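Local coordinates for protein ribonucleoside-diphosphate reductase subunit beta (Clostridium botulinum, PDB 6ZJK) that probably forms the diiron radical-generating small subunit of a ribonucleotide reductase, the enzyme that makes deoxyribonucleotides from ribonucleoside diphosphates, at residues 207-212 and 237-242. Residues are numbered along the deposited sequence; the frame is centred on the assembly and turned at random.
Sequences YFYSGF and DEVTHL. With FE (Fe (III) ion), chain G.
With chi1 at -162°, E238 carries its CG anti to the backbone N and out from helix 225-255 toward F208 of helix 190-220; a bend at chi2 then swings the carboxylate to the iron. Its two oxygens divide the work. OE2 binds the ferric ion at 2.5 Å, while OE1 comes over one face of the F208 ring, where it lies 3.3 Å from F208 CG, the ring and carboxylate planes standing 46° apart. H241, one turn further on, binds the same iron through ND1, 2.4 Å away. A water sits 2.2 Å from the metal, and E137 and E204 supply the remaining protein ligands. This is one of the two irons of the diiron centre of the ribonucleotide reductase small subunit, held within a bundle of long helices; E137 also binds the other, with D107 and H140. The two segments run nearly antiparallel, at 161°, with local axes 11.7 Å apart, a separation bridged by long side chains. The aliphatic part of E238 touches two further rings: F212 presents its edge to CB, and Y209 slides past CG in the opposite direction, its CE1 4.1 Å away. The Y209 hydroxyl ends against V239 and L242, with OH 3.5 Å from V239 CG2. F212 CE2 lies over one face of the Y209 ring, and R310 makes a cation-pi contact with that tyrosine. H241 NE2 donates a hydrogen bond to Q136 OE1, a second-shell contact that probably helps fix the rotation of the imidazole.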
loop_
_atom_site.group_PDB
_atom_site.type_symbol
_atom_site.label_atom_id
_atom_site.label_comp_id
_atom_site.label_asym_id
_atom_site.label_seq_id
_atom_site.Cartn_x
_atom_site.Cartn_y
_atom_site.Cartn_z
ATOM N N TYR A 207 -9.126 17.089 10.899
ATOM C CA TYR A 207 -8.890 16.381 12.162
ATOM C C TYR A 207 -7.399 16.290 12.463
ATOM O O TYR A 207 -6.973 16.583 13.581
ATOM C CB TYR A 207 -9.515 14.976 12.147
ATOM C CG TYR A 207 -11.011 14.941 11.868
ATOM C CD1 TYR A 207 -11.817 16.041 12.125
ATOM C CD2 TYR A 207 -11.610 13.807 11.323
ATOM C CE1 TYR A 207 -13.184 16.011 11.856
ATOM C CE2 TYR A 207 -12.975 13.768 11.053
ATOM C CZ TYR A 207 -13.754 14.875 11.318
ATOM O OH TYR A 207 -15.110 14.857 11.058
ATOM N N PHE A 208 -6.618 16.020 11.446
ATOM C CA PHE A 208 -5.235 15.896 11.653
ATOM C C PHE A 208 -4.570 17.199 11.974
ATOM O O PHE A 208 -3.687 17.220 12.746
ATOM C CB PHE A 208 -4.535 15.123 10.524
ATOM C CG PHE A 208 -4.236 13.715 10.867
ATOM C CD1 PHE A 208 -3.152 13.390 11.605
ATOM C CD2 PHE A 208 -5.059 12.747 10.498
ATOM C CE1 PHE A 208 -2.919 12.102 11.947
ATOM C CE2 PHE A 208 -4.846 11.459 10.848
ATOM C CZ PHE A 208 -3.772 11.147 11.572
ATOM N N TYR A 209 -4.999 18.275 11.348
ATOM C CA TYR A 209 -4.429 19.601 11.564
ATOM C C TYR A 209 -4.681 20.066 12.980
ATOM O O TYR A 209 -3.882 20.676 13.555
ATOM C CB TYR A 209 -4.858 20.589 10.471
ATOM C CG TYR A 209 -3.987 20.477 9.265
ATOM C CD1 TYR A 209 -4.172 19.492 8.367
ATOM C CD2 TYR A 209 -2.962 21.327 9.064
ATOM C CE1 TYR A 209 -3.363 19.353 7.279
ATOM C CE2 TYR A 209 -2.145 21.206 7.980
ATOM C CZ TYR A 209 -2.361 20.199 7.100
ATOM O OH TYR A 209 -1.562 20.072 6.049
ATOM N N SER A 210 -5.806 19.725 13.524
ATOM C CA SER A 210 -6.075 20.013 14.929
ATOM C C SER A 210 -5.082 19.302 15.846
ATOM O O SER A 210 -4.624 19.873 16.841
ATOM C CB SER A 210 -7.504 19.610 15.279
ATOM O OG SER A 210 -7.739 19.681 16.688
ATOM N N GLY A 211 -4.811 18.030 15.560
ATOM C CA GLY A 211 -3.885 17.288 16.402
ATOM C C GLY A 211 -2.470 17.833 16.328
ATOM O O GLY A 211 -1.771 17.908 17.349
ATOM N N PHE A 212 -2.057 18.254 15.137
ATOM C CA PHE A 212 -0.719 18.760 14.990
ATOM C C PHE A 212 -0.501 19.991 15.837
ATOM O O PHE A 212 0.527 20.165 16.380
ATOM C CB PHE A 212 -0.286 19.109 13.546
ATOM C CG PHE A 212 -0.415 18.014 12.543
ATOM C CD1 PHE A 212 -0.014 16.744 12.820
ATOM C CD2 PHE A 212 -0.929 18.271 11.309
ATOM C CE1 PHE A 212 -0.160 15.736 11.905
ATOM C CE2 PHE A 212 -1.084 17.286 10.382
ATOM C CZ PHE A 212 -0.686 16.006 10.689
ATOM N N ASP A 237 3.582 14.506 4.730
ATOM C CA ASP A 237 2.853 13.549 3.988
ATOM C C ASP A 237 1.404 13.990 3.872
ATOM O O ASP A 237 0.841 13.888 2.866
ATOM C CB ASP A 237 2.865 12.146 4.627
ATOM C CG ASP A 237 4.209 11.425 4.562
ATOM O OD1 ASP A 237 5.134 11.788 3.891
ATOM O OD2 ASP A 237 4.333 10.456 5.262
ATOM N N GLU A 238 0.797 14.506 4.919
ATOM C CA GLU A 238 -0.576 14.918 4.877
ATOM C C GLU A 238 -0.905 15.966 3.808
ATOM O O GLU A 238 -1.915 15.953 3.261
ATOM C CB GLU A 238 -1.032 15.374 6.249
ATOM C CG GLU A 238 -2.500 15.425 6.432
ATOM C CD GLU A 238 -3.113 14.071 6.679
ATOM O OE1 GLU A 238 -3.089 13.521 7.769
ATOM O OE2 GLU A 238 -3.573 13.477 5.763
ATOM N N VAL A 239 -0.012 16.872 3.553
ATOM C CA VAL A 239 -0.192 17.843 2.520
ATOM C C VAL A 239 -0.411 17.195 1.168
ATOM O O VAL A 239 -1.289 17.560 0.492
ATOM C CB VAL A 239 0.973 18.793 2.450
ATOM C CG1 VAL A 239 0.868 19.615 1.206
ATOM C CG2 VAL A 239 0.919 19.683 3.650
ATOM N N THR A 240 0.362 16.171 0.854
ATOM C CA THR A 240 0.247 15.421 -0.359
ATOM C C THR A 240 -1.034 14.653 -0.404
ATOM O O THR A 240 -1.604 14.536 -1.416
ATOM C CB THR A 240 1.467 14.535 -0.624
ATOM O OG1 THR A 240 1.491 13.418 0.243
ATOM C CG2 THR A 240 2.672 15.268 -0.418
ATOM N N HIS A 241 -1.536 14.190 0.719
ATOM C CA HIS A 241 -2.793 13.447 0.712
ATOM C C HIS A 241 -3.969 14.374 0.442
ATOM O O HIS A 241 -4.937 13.996 -0.100
ATOM C CB HIS A 241 -3.054 12.681 1.996
ATOM C CG HIS A 241 -2.005 11.674 2.360
ATOM N ND1 HIS A 241 -2.143 10.830 3.421
ATOM C CD2 HIS A 241 -0.822 11.371 1.795
ATOM C CE1 HIS A 241 -1.079 10.072 3.511
ATOM N NE2 HIS A 241 -0.249 10.400 2.554
ATOM N N LEU A 242 -3.844 15.592 0.890
ATOM C CA LEU A 242 -4.826 16.613 0.702
ATOM C C LEU A 242 -4.932 16.958 -0.768
ATOM O O LEU A 242 -5.941 16.897 -1.307
ATOM C CB LEU A 242 -4.353 17.825 1.436
ATOM C CG LEU A 242 -5.268 18.587 2.307
ATOM C CD1 LEU A 242 -6.139 17.663 3.076
ATOM C CD2 LEU A 242 -4.442 19.457 3.211
HETATM FE FE FE G . -3.285 10.958 5.519
HETATM O O HOH W 1 -1.372 11.415 6.410
#